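Local structure of putative sugar ABC transporter (Yersinia enterocolitica subsp. enterocolitica 8081, 5ULB) at residues 125-130 with 235-240; 147-150 with 155-158; 161-166 with 208-213; 177-182 with 191-196. The protein probably serves as the periplasmic binding protein of an ABC transporter for methylthioribose, and holds the selenium analogue 5-Se-methyl-5-seleno-ribofuranose in its pocket. All coordinates share one frame; numbering follows the deposited sequence.

All four contacts lie in one lobe, where helices flank a parallel sheet. From the N terminus, helix 124-138 opens interaction 1, the longest loop, which closes only at strand 233-237 and encloses the other three. Interaction 2 closes first, folding the start of helix 154-169 back over the end of strand 143-148. The same helix then opens interaction 3, which closes at strand 208-211 and holds interaction 4 (strand 173-179 with helix 186-200) inside its loop. Interactions 2 and 3 follow in series, and none cross. In the sheet the order is 233-237, 208-211, 143-148, 173-179, so backbone bonds join interactions 1 to 3, 3 to 2 and 2 to 4.

Interaction 1 (125-130 with 235-240); sequences ASLTNE and YSIDIS
L127 of the helix and I237 of the strand meet at about a right angle, one branched aliphatic side chain laid across the other. The I237 methyl CD1 sits 3.9 Å from L127 CB, at the root of the leucine, while farther out L127 CD1 comes to 4.0 Å from I237 CG2. The isoleucine torsion explains this double touch: CG1 swings beside the backbone N (chi1 -66°) and reaches for the helix backbone, whereas CG2 stays beside the carbonyl carbon and receives the leucine tip. I237 CG1 also lies 3.9 Å from L127 O, a carbonyl already bonded to S131 OG. Branching at CB lets I237 touch L127 with both arms, and L127, met at its root and at one terminal methyl, is a flexible apolar residue suited to a buried helix-sheet interface. T128 brushes I237 CD1 only loosely; its hydroxyl OG1 is turned back to D124 O within the helix.

S236 points away from the helix, yet its OG donates to I237 O over 2.9 Å, 40° above the carbonyl plane, and is shared with T217 OG1. This bond probably helps to hold the end of the strand, next to D238 of the sugar pocket. Strand 233-237 runs between 208-211 and 254-259, bonded to G211 on one side and to V256 and V258 on the other, while L127 also packs on V258, on A290 of strand 285-294 and on R159 of helix 154-169.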
loop_
_atom_site.group_PDB
_atom_site.type_symbol
_atom_site.label_atom_id
_atom_site.label_comp_id
_atom_site.label_asym_id
_atom_site.label_seq_id
_atom_site.Cartn_x
_atom_site.Cartn_y
_atom_site.Cartn_z
ATOM N N ALA A 125 7.454 -8.545 -5.904
ATOM C CA ALA A 125 8.448 -8.846 -6.994
ATOM C C ALA A 125 8.003 -8.225 -8.311
ATOM O O ALA A 125 8.811 -7.637 -8.981
ATOM C CB ALA A 125 8.633 -10.366 -7.128
ATOM N N SER A 126 6.736 -8.366 -8.643
ATOM C CA SER A 126 6.212 -7.737 -9.896
ATOM C C SER A 126 6.234 -6.172 -9.814
ATOM O O SER A 126 6.601 -5.518 -10.794
ATOM C CB SER A 126 4.823 -8.229 -10.166
ATOM O OG SER A 126 4.366 -7.655 -11.376
ATOM N N LEU A 127 5.868 -5.625 -8.679
ATOM C CA LEU A 127 5.956 -4.147 -8.514
ATOM C C LEU A 127 7.366 -3.703 -8.845
ATOM O O LEU A 127 7.564 -2.630 -9.480
ATOM C CB LEU A 127 5.585 -3.700 -7.101
ATOM C CG LEU A 127 4.150 -3.875 -6.692
ATOM C CD1 LEU A 127 3.959 -3.557 -5.206
ATOM C CD2 LEU A 127 3.188 -3.051 -7.505
ATOM N N THR A 128 8.384 -4.413 -8.352
ATOM C CA THR A 128 9.766 -4.108 -8.609
ATOM C C THR A 128 10.145 -4.332 -10.071
ATOM O O THR A 128 10.823 -3.510 -10.663
ATOM C CB THR A 128 10.664 -4.916 -7.651
ATOM O OG1 THR A 128 10.328 -4.628 -6.303
ATOM C CG2 THR A 128 12.095 -4.718 -7.876
ATOM N N ASN A 129 9.798 -5.531 -10.563
ATOM C CA ASN A 129 10.178 -5.857 -11.935
ATOM C C ASN A 129 9.627 -4.857 -12.902
ATOM O O ASN A 129 10.280 -4.561 -13.919
ATOM C CB ASN A 129 9.786 -7.299 -12.238
ATOM C CG ASN A 129 10.607 -8.336 -11.451
ATOM O OD1 ASN A 129 11.684 -8.071 -11.016
ATOM N ND2 ASN A 129 10.021 -9.517 -11.259
ATOM N N GLU A 130 8.386 -4.380 -12.696
ATOM C CA GLU A 130 7.810 -3.447 -13.626
ATOM C C GLU A 130 8.342 -2.024 -13.510
ATOM O O GLU A 130 8.395 -1.252 -14.443
ATOM C CB GLU A 130 6.293 -3.484 -13.518
ATOM C CG GLU A 130 5.674 -4.793 -13.923
ATOM C CD GLU A 130 6.092 -5.438 -15.306
ATOM O OE1 GLU A 130 6.253 -4.780 -16.236
ATOM O OE2 GLU A 130 6.208 -6.726 -15.337
ATOM N N TYR A 235 11.189 6.578 -11.150
ATOM C CA TYR A 235 10.405 5.349 -11.362
ATOM C C TYR A 235 9.906 4.957 -9.998
ATOM O O TYR A 235 10.691 4.743 -9.095
ATOM C CB TYR A 235 11.342 4.283 -11.940
ATOM C CG TYR A 235 11.920 4.641 -13.293
ATOM C CD1 TYR A 235 12.977 5.510 -13.395
ATOM C CD2 TYR A 235 11.342 4.202 -14.477
ATOM C CE1 TYR A 235 13.462 5.903 -14.637
ATOM C CE2 TYR A 235 11.804 4.586 -15.704
ATOM C CZ TYR A 235 12.879 5.414 -15.763
ATOM O OH TYR A 235 13.344 5.850 -16.973
ATOM N N SER A 236 8.561 4.811 -9.865
ATOM C CA SER A 236 7.959 4.567 -8.556
ATOM C C SER A 236 7.054 3.376 -8.503
ATOM O O SER A 236 6.409 2.972 -9.462
ATOM C CB SER A 236 7.162 5.875 -8.171
ATOM O OG SER A 236 6.861 5.937 -6.775
ATOM N N ILE A 237 6.874 2.947 -7.261
ATOM C CA ILE A 237 5.779 2.094 -6.799
ATOM C C ILE A 237 4.734 2.994 -6.115
ATOM O O ILE A 237 5.110 4.056 -5.529
ATOM C CB ILE A 237 6.340 1.012 -5.880
ATOM C CG1 ILE A 237 7.271 0.062 -6.708
ATOM C CG2 ILE A 237 5.248 0.204 -5.203
ATOM C CD1 ILE A 237 8.047 -0.931 -5.938
ATOM N N ASP A 238 3.508 2.606 -6.212
ATOM C CA ASP A 238 2.338 3.255 -5.630
ATOM C C ASP A 238 1.736 4.385 -6.451
ATOM O O ASP A 238 2.432 4.927 -7.296
ATOM C CB ASP A 238 2.496 3.740 -4.181
ATOM C CG ASP A 238 3.031 2.741 -3.225
ATOM O OD1 ASP A 238 2.558 1.554 -3.245
ATOM O OD2 ASP A 238 3.928 3.131 -2.389
ATOM N N ILE A 239 0.492 4.746 -6.168
ATOM C CA ILE A 239 -0.109 5.884 -6.815
ATOM C C ILE A 239 -1.017 6.588 -5.841
ATOM O O ILE A 239 -1.503 6.035 -4.863
ATOM C CB ILE A 239 -0.979 5.449 -8.064
ATOM C CG1 ILE A 239 -1.252 6.550 -9.049
ATOM C CG2 ILE A 239 -2.236 4.706 -7.660
ATOM C CD1 ILE A 239 -0.002 7.105 -9.692
ATOM N N SER A 240 -1.232 7.881 -6.079
ATOM C CA SER A 240 -2.076 8.742 -5.290
ATOM C C SER A 240 -2.475 9.905 -6.178
ATOM O O SER A 240 -1.872 10.134 -7.238
ATOM C CB SER A 240 -1.344 9.208 -3.986
ATOM O OG SER A 240 -0.345 10.135 -4.360
#

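Interaction 2 (147-150 with 155-158); sequences KLWV and PMER
M156, a selenomethionine in this crystal, and W149 bury the most surface where strand 143-148 turns into helix 154-169, the first half of a beta-alpha-beta unit that continues to strand 173-179. The two side chains slide past each other in opposite directions. A bend at chi2 (-73°) curls the M156 chain back so that SE comes 3.5 Å from W149 CD1, an oblique Met-aromatic contact that suits a soft, polarisable atom. The indole meanwhile reaches the helix backbone: NE1 donates to M156 O over 2.9 Å in a nearly straight bond (167°). The acceptor lies in the ring plane, but the donor stands well above the plane of the carbonyl. One residue thus holds the tryptophan twice, by its side chain and by its peptide oxygen.

Behind the ring, K147 NZ rests above one face toward the rim; its hydrogen bonds go to S178 OG and Q160 OE1. V150 is the third partner, its CG1 4.1 Å from M156 CG. V150, P155 and M156 also touch the bound sugar, so this packing shapes a pocket wall. V150 O, buried without a hydrogen-bond partner in the model, lies against the M156 chain, with M156 CB at 3.0 Å, a close approach.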
loop_
_atom_site.group_PDB
_atom_site.type_symbol
_atom_site.label_atom_id
_atom_site.label_comp_id
_atom_site.label_asym_id
_atom_site.label_seq_id
_atom_site.Cartn_x
_atom_site.Cartn_y
_atom_site.Cartn_z
ATOM N N LYS A 147 18.378 4.754 -4.681
ATOM C CA LYS A 147 17.225 3.972 -4.248
ATOM C C LYS A 147 16.618 4.700 -3.016
ATOM O O LYS A 147 17.312 5.109 -2.123
ATOM C CB LYS A 147 17.706 2.552 -3.846
ATOM C CG LYS A 147 16.599 1.684 -3.233
ATOM C CD LYS A 147 16.988 0.249 -3.181
ATOM C CE LYS A 147 18.131 -0.154 -2.353
ATOM N NZ LYS A 147 17.909 -0.155 -0.982
ATOM N N LEU A 148 15.284 4.783 -3.072
ATOM C CA LEU A 148 14.514 5.306 -1.876
ATOM C C LEU A 148 13.807 4.103 -1.287
ATOM O O LEU A 148 12.979 3.453 -1.936
ATOM C CB LEU A 148 13.510 6.354 -2.277
ATOM C CG LEU A 148 13.982 7.406 -3.309
ATOM C CD1 LEU A 148 12.850 8.330 -3.749
ATOM C CD2 LEU A 148 15.156 8.216 -2.781
ATOM N N TRP A 149 14.161 3.763 -0.026
ATOM C CA TRP A 149 13.814 2.488 0.532
ATOM C C TRP A 149 14.040 2.551 2.089
ATOM O O TRP A 149 14.896 3.329 2.511
ATOM C CB TRP A 149 14.756 1.403 -0.044
ATOM C CG TRP A 149 14.564 -0.006 0.369
ATOM C CD1 TRP A 149 13.613 -0.891 -0.046
ATOM C CD2 TRP A 149 15.300 -0.699 1.419
ATOM N NE1 TRP A 149 13.760 -2.031 0.640
ATOM C CE2 TRP A 149 14.786 -2.006 1.533
ATOM C CE3 TRP A 149 16.409 -0.350 2.190
ATOM C CZ2 TRP A 149 15.317 -2.936 2.373
ATOM C CZ3 TRP A 149 16.914 -1.251 3.056
ATOM C CH2 TRP A 149 16.367 -2.519 3.121
ATOM N N VAL A 150 13.300 1.800 2.805
ATOM C CA VAL A 150 13.482 1.640 4.300
ATOM C C VAL A 150 13.452 0.180 4.664
ATOM O O VAL A 150 12.574 -0.550 4.237
ATOM C CB VAL A 150 12.477 2.504 5.067
ATOM C CG1 VAL A 150 11.035 2.133 4.806
ATOM C CG2 VAL A 150 12.757 2.502 6.544
ATOM N N PRO A 155 6.926 -5.548 2.794
ATOM C CA PRO A 155 7.007 -5.195 1.381
ATOM C C PRO A 155 8.387 -4.709 1.006
ATOM O O PRO A 155 8.839 -4.938 -0.151
ATOM C CB PRO A 155 5.968 -4.088 1.252
ATOM C CG PRO A 155 5.750 -3.547 2.664
ATOM C CD PRO A 155 5.852 -4.758 3.448
HETATM N N MSE A 156 9.028 -3.988 1.904
HETATM C CA MSE A 156 10.353 -3.445 1.623
HETATM C C MSE A 156 11.334 -4.582 1.484
HETATM O O MSE A 156 12.245 -4.524 0.595
HETATM C CB MSE A 156 10.775 -2.458 2.686
HETATM C CG MSE A 156 9.954 -1.165 2.661
HETATM SE SE MSE A 156 10.439 -0.116 1.168
HETATM C CE MSE A 156 8.833 0.996 1.025
ATOM N N GLU A 157 11.291 -5.592 2.297
ATOM C CA GLU A 157 12.271 -6.656 2.168
ATOM C C GLU A 157 12.022 -7.463 0.861
ATOM O O GLU A 157 12.999 -7.846 0.189
ATOM C CB GLU A 157 12.326 -7.487 3.443
ATOM C CG GLU A 157 12.969 -6.675 4.664
ATOM C CD GLU A 157 14.505 -6.129 4.556
ATOM O OE1 GLU A 157 14.824 -5.221 5.488
ATOM O OE2 GLU A 157 15.410 -6.565 3.564
ATOM N N ARG A 158 10.762 -7.664 0.476
ATOM C CA ARG A 158 10.522 -8.352 -0.795
ATOM C C ARG A 158 10.932 -7.528 -2.000
ATOM O O ARG A 158 11.470 -8.061 -2.980
ATOM C CB ARG A 158 9.072 -8.707 -0.879
ATOM C CG ARG A 158 8.588 -9.837 0.121
ATOM C CD ARG A 158 7.119 -10.151 -0.152
ATOM N NE ARG A 158 6.184 -9.186 0.162
ATOM C CZ ARG A 158 5.502 -9.023 1.363
ATOM N NH1 ARG A 158 5.709 -9.934 2.381
ATOM N NH2 ARG A 158 4.602 -7.841 1.572
#

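Interaction 3 (161-166 with 208-213); sequences AAYQAL and AIWGTW
W210 of the sheet and Y163 of the helix lie with near-parallel ring planes that barely overlap, packing helix 154-169 onto one face of the parallel sheet in this Rossmann-like lobe of the periplasmic binding protein fold. Along strand 208-211, A208 comes first; its small methyl fits against L135 and F139. I209 serves the other side of the sheet, where it meets L148, I232 and L234, a suitably apolar setting for a branched residue.

W210 carries the contact. With CG opposite the backbone N (chi1 -180°), its indole is led toward the helix, and Y163 has a similar first torsion (165°). The two side chains run past each other in opposite directions. Their planes are only 14° apart, but the tyrosine ring and the six-membered indole ring are displaced, with centroids 5.1 Å apart. W210 CZ3 does most of the touching, 3.4 Å from Y163 CD1 and 3.6 Å from Y163 CB. Polar ends are satisfied beyond the pair: W210 NE1 bonds to S131 OG and Y163 OH to E175 OE1, while the F132 ring meets both aromatics, edge-to-face with Y163. Two large flat residues thus fill the space between helix and sheet and still place their polar atoms with partners.

G211 continues the strand, its N bonded to Y235 O of the next strand. T212 divides its two branches: OG1 bonds to L148 O over 2.7 Å, and CG2 lies 3.4 Å above one face of the W210 ring, toward its rim. W213, at the N-cap position of helix 214-226, lines the sugar pocket together with T212, and its CD1 packs 3.3 Å from D238 OD2.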
loop_
_atom_site.group_PDB
_atom_site.type_symbol
_atom_site.label_atom_id
_atom_site.label_comp_id
_atom_site.label_asym_id
_atom_site.label_seq_id
_atom_site.Cartn_x
_atom_site.Cartn_y
_atom_site.Cartn_z
ATOM N N ALA A 161 14.741 -7.736 -2.320
ATOM C CA ALA A 161 15.224 -9.041 -2.873
ATOM C C ALA A 161 15.064 -9.026 -4.411
ATOM O O ALA A 161 15.979 -9.452 -5.131
ATOM C CB ALA A 161 14.517 -10.218 -2.258
ATOM N N ALA A 162 13.897 -8.556 -4.854
ATOM C CA ALA A 162 13.676 -8.522 -6.301
ATOM C C ALA A 162 14.640 -7.560 -6.993
ATOM O O ALA A 162 15.139 -7.810 -8.128
ATOM C CB ALA A 162 12.229 -8.185 -6.608
ATOM N N TYR A 163 14.886 -6.404 -6.388
ATOM C CA TYR A 163 15.847 -5.436 -6.847
ATOM C C TYR A 163 17.239 -6.026 -6.921
ATOM O O TYR A 163 17.961 -5.822 -7.950
ATOM C CB TYR A 163 15.765 -4.227 -5.939
ATOM C CG TYR A 163 16.927 -3.226 -6.006
ATOM C CD1 TYR A 163 17.015 -2.241 -7.017
ATOM C CD2 TYR A 163 17.895 -3.251 -5.035
ATOM C CE1 TYR A 163 18.047 -1.312 -6.950
ATOM C CE2 TYR A 163 18.944 -2.320 -5.023
ATOM C CZ TYR A 163 18.955 -1.347 -6.012
ATOM O OH TYR A 163 19.932 -0.390 -6.004
ATOM N N GLN A 164 17.692 -6.731 -5.879
ATOM C CA GLN A 164 19.034 -7.306 -5.911
ATOM C C GLN A 164 19.156 -8.320 -7.072
ATOM O O GLN A 164 20.211 -8.371 -7.706
ATOM C CB GLN A 164 19.380 -7.959 -4.613
ATOM C CG GLN A 164 19.677 -7.001 -3.474
ATOM C CD GLN A 164 20.946 -6.143 -3.638
ATOM O OE1 GLN A 164 21.002 -4.972 -3.136
ATOM N NE2 GLN A 164 21.932 -6.699 -4.288
ATOM N N ALA A 165 18.076 -9.086 -7.353
ATOM C CA ALA A 165 18.155 -9.933 -8.531
ATOM C C ALA A 165 18.349 -9.197 -9.839
ATOM O O ALA A 165 19.104 -9.647 -10.748
ATOM C CB ALA A 165 16.972 -10.875 -8.521
ATOM N N LEU A 166 17.686 -8.047 -9.988
ATOM C CA LEU A 166 17.891 -7.250 -11.192
ATOM C C LEU A 166 19.240 -6.593 -11.239
ATOM O O LEU A 166 19.812 -6.409 -12.356
ATOM C CB LEU A 166 16.787 -6.204 -11.343
ATOM C CG LEU A 166 15.425 -6.834 -11.636
ATOM C CD1 LEU A 166 14.275 -5.833 -11.601
ATOM C CD2 LEU A 166 15.394 -7.611 -12.985
ATOM N N ALA A 208 18.992 8.169 -12.578
ATOM C CA ALA A 208 17.648 7.846 -12.256
ATOM C C ALA A 208 17.532 7.600 -10.760
ATOM O O ALA A 208 18.508 7.295 -10.087
ATOM C CB ALA A 208 17.160 6.630 -13.092
ATOM N N ILE A 209 16.261 7.639 -10.301
ATOM C CA ILE A 209 15.904 7.315 -8.926
ATOM C C ILE A 209 14.777 6.292 -8.924
ATOM O O ILE A 209 13.783 6.489 -9.637
ATOM C CB ILE A 209 15.551 8.604 -8.124
ATOM C CG1 ILE A 209 16.706 9.552 -8.115
ATOM C CG2 ILE A 209 15.013 8.268 -6.759
ATOM C CD1 ILE A 209 16.412 10.897 -7.472
ATOM N N TRP A 210 14.950 5.245 -8.120
ATOM C CA TRP A 210 13.869 4.260 -7.931
ATOM C C TRP A 210 13.272 4.452 -6.562
ATOM O O TRP A 210 13.951 4.252 -5.550
ATOM C CB TRP A 210 14.406 2.860 -8.068
ATOM C CG TRP A 210 13.393 1.750 -7.907
ATOM C CD1 TRP A 210 12.158 1.710 -8.510
ATOM C CD2 TRP A 210 13.468 0.638 -7.042
ATOM N NE1 TRP A 210 11.496 0.586 -8.114
ATOM C CE2 TRP A 210 12.277 -0.070 -7.216
ATOM C CE3 TRP A 210 14.417 0.126 -6.179
ATOM C CZ2 TRP A 210 12.007 -1.278 -6.530
ATOM C CZ3 TRP A 210 14.168 -1.012 -5.537
ATOM C CH2 TRP A 210 12.953 -1.700 -5.703
ATOM N N GLY A 211 11.967 4.848 -6.569
ATOM C CA GLY A 211 11.293 5.043 -5.301
ATOM C C GLY A 211 10.357 3.874 -5.008
ATOM O O GLY A 211 9.418 3.581 -5.743
ATOM N N THR A 212 10.620 3.226 -3.818
ATOM C CA THR A 212 9.879 2.017 -3.466
ATOM C C THR A 212 8.576 2.267 -2.760
ATOM O O THR A 212 7.811 1.374 -2.553
ATOM C CB THR A 212 10.732 1.103 -2.625
ATOM O OG1 THR A 212 11.034 1.704 -1.362
ATOM C CG2 THR A 212 11.990 0.683 -3.341
ATOM N N TRP A 213 8.281 3.558 -2.513
ATOM C CA TRP A 213 7.037 4.001 -1.894
ATOM C C TRP A 213 6.792 5.413 -2.387
ATOM O O TRP A 213 7.730 6.207 -2.400
ATOM C CB TRP A 213 7.173 4.038 -0.365
ATOM C CG TRP A 213 6.096 4.595 0.505
ATOM C CD1 TRP A 213 4.775 4.716 0.322
ATOM C CD2 TRP A 213 6.339 4.910 1.906
ATOM N NE1 TRP A 213 4.153 5.167 1.518
ATOM C CE2 TRP A 213 5.100 5.269 2.488
ATOM C CE3 TRP A 213 7.501 5.040 2.652
ATOM C CZ2 TRP A 213 5.049 5.648 3.843
ATOM C CZ3 TRP A 213 7.416 5.379 4.008
ATOM C CH2 TRP A 213 6.164 5.694 4.538
#

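Interaction 4 (177-182 with 191-196); sequences ESIGAV and ANKVGA
I179 meets K193 and V194, and these apolar touches make up most of the contact. I179 splits its branches between two helix residues. Its longer arm ends with CD1 3.8 Å from V194 CG2, the two side chains crossing at about a right angle; its CG2 lies 3.9 Å from K193 CB and 4.0 Å from K193 CD. The first torsion (chi1 -72°) aims CG1 and CD1 at V194 and leaves CG2 facing K193. I179 and K193 each have two modelled conformers, so these distances hold for one of them. V194, short and branched, also reaches L148 of the adjacent strand 143-148 and A220 and A223 of helix 214-226.

The lysine supplies the polar part. Its chain is extended beyond CG and slides past I179 in the opposite direction, carrying NZ toward the loop after the strand, 3.8 Å from A181 CB. The charge is met chiefly by a salt bridge to D189 OD2, one turn earlier in the helix. A water accepts a 2.9 Å hydrogen bond from G180 N and a weak one from K193 NZ, linking the loop backbone to the helix. A long aliphatic chain with a charged end suits such a partly exposed margin.

Backbone shape explains the glycine: at phi 156° and psi 143°, a CB on G180 would be jammed against I179 O. Beyond the pair, E177 adds a salt bridge to K200 farther along the helix. Strand 173-179, outermost in the sheet, followed by helix 186-200 packed on its face, forms a beta-alpha unit of the kind repeated through the lobes of periplasmic binding proteins.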
loop_
_atom_site.group_PDB
_atom_site.type_symbol
_atom_site.label_atom_id
_atom_site.label_comp_id
_atom_site.label_asym_id
_atom_site.label_seq_id
_atom_site.Cartn_x
_atom_site.Cartn_y
_atom_site.Cartn_z
ATOM N N GLU A 177 23.598 5.283 -3.593
ATOM C CA GLU A 177 23.129 5.405 -2.229
ATOM C C GLU A 177 21.706 4.927 -2.164
ATOM O O GLU A 177 20.973 4.984 -3.143
ATOM C CB GLU A 177 23.192 6.945 -1.793
ATOM C CG GLU A 177 23.303 7.097 -0.332
ATOM C CD GLU A 177 23.790 8.460 0.064
ATOM O OE1 GLU A 177 23.299 8.817 1.166
ATOM O OE2 GLU A 177 24.726 9.093 -0.608
ATOM N N SER A 178 21.322 4.551 -0.936
ATOM C CA SER A 178 19.959 4.322 -0.569
ATOM C C SER A 178 19.546 5.249 0.593
ATOM O O SER A 178 20.316 5.361 1.530
ATOM C CB SER A 178 19.780 2.847 -0.195
ATOM O OG SER A 178 18.387 2.547 0.017
ATOM N N ILE A 179 18.372 5.810 0.486
ATOM C CA ILE A 179 17.828 6.800 1.397
ATOM C C ILE A 179 16.466 6.417 1.767
ATOM O O ILE A 179 15.687 5.998 0.891
ATOM C CB ILE A 179 17.566 8.196 0.603
ATOM C CG1 ILE A 179 18.801 8.857 0.292
ATOM C CG2 ILE A 179 16.579 9.186 1.319
ATOM C CD1 ILE A 179 18.630 9.984 -0.730
ATOM N N GLY A 180 16.053 6.648 3.039
ATOM C CA GLY A 180 14.662 6.571 3.387
ATOM C C GLY A 180 14.428 6.283 4.865
ATOM O O GLY A 180 15.097 5.448 5.401
ATOM N N ALA A 181 13.367 6.911 5.414
ATOM C CA ALA A 181 12.927 6.605 6.776
ATOM C C ALA A 181 11.456 6.869 6.866
ATOM O O ALA A 181 10.882 7.698 6.124
ATOM C CB ALA A 181 13.684 7.530 7.749
ATOM N N VAL A 182 10.822 6.211 7.835
ATOM C CA VAL A 182 9.471 6.570 8.188
ATOM C C VAL A 182 9.494 7.656 9.288
ATOM O O VAL A 182 10.258 7.533 10.234
ATOM C CB VAL A 182 8.711 5.337 8.750
ATOM C CG1 VAL A 182 7.287 5.704 9.215
ATOM C CG2 VAL A 182 8.660 4.233 7.703
ATOM N N ALA A 191 12.874 14.915 0.710
ATOM C CA ALA A 191 13.337 15.995 -0.128
ATOM C C ALA A 191 14.670 16.585 0.376
ATOM O O ALA A 191 15.594 16.881 -0.392
ATOM C CB ALA A 191 12.326 17.134 -0.229
ATOM N N ASN A 192 14.757 16.721 1.691
ATOM C CA ASN A 192 16.033 17.241 2.248
ATOM C C ASN A 192 17.219 16.320 2.059
ATOM O O ASN A 192 18.317 16.727 1.677
ATOM C CB ASN A 192 15.870 17.532 3.739
ATOM C CG ASN A 192 14.917 18.704 3.963
ATOM O OD1 ASN A 192 14.791 19.614 3.141
ATOM N ND2 ASN A 192 14.248 18.662 5.166
ATOM N N LYS A 193 16.949 15.034 2.259
ATOM C CA LYS A 193 17.968 14.028 2.092
ATOM C C LYS A 193 18.406 13.890 0.630
ATOM O O LYS A 193 19.602 13.800 0.334
ATOM C CB LYS A 193 17.547 12.673 2.647
ATOM C CG LYS A 193 17.530 12.676 4.144
ATOM C CD LYS A 193 16.883 11.434 4.673
ATOM C CE LYS A 193 16.954 11.451 6.143
ATOM N NZ LYS A 193 16.211 10.275 6.806
ATOM N N VAL A 194 17.447 13.928 -0.306
ATOM C CA VAL A 194 17.790 13.882 -1.701
ATOM C C VAL A 194 18.540 15.123 -2.102
ATOM O O VAL A 194 19.496 15.055 -2.899
ATOM C CB VAL A 194 16.539 13.593 -2.564
ATOM C CG1 VAL A 194 16.864 13.812 -4.032
ATOM C CG2 VAL A 194 15.954 12.205 -2.313
ATOM N N GLY A 195 18.165 16.304 -1.548
ATOM C CA GLY A 195 18.933 17.512 -1.878
ATOM C C GLY A 195 20.411 17.367 -1.562
ATOM O O GLY A 195 21.269 17.819 -2.346
ATOM N N ALA A 196 20.748 16.734 -0.420
ATOM C CA ALA A 196 22.143 16.582 -0.093
ATOM C C ALA A 196 22.839 15.556 -1.014
ATOM O O ALA A 196 24.015 15.757 -1.368
ATOM C CB ALA A 196 22.293 16.153 1.384
HETATM O O HOH W 1 17.761 7.867 5.096
#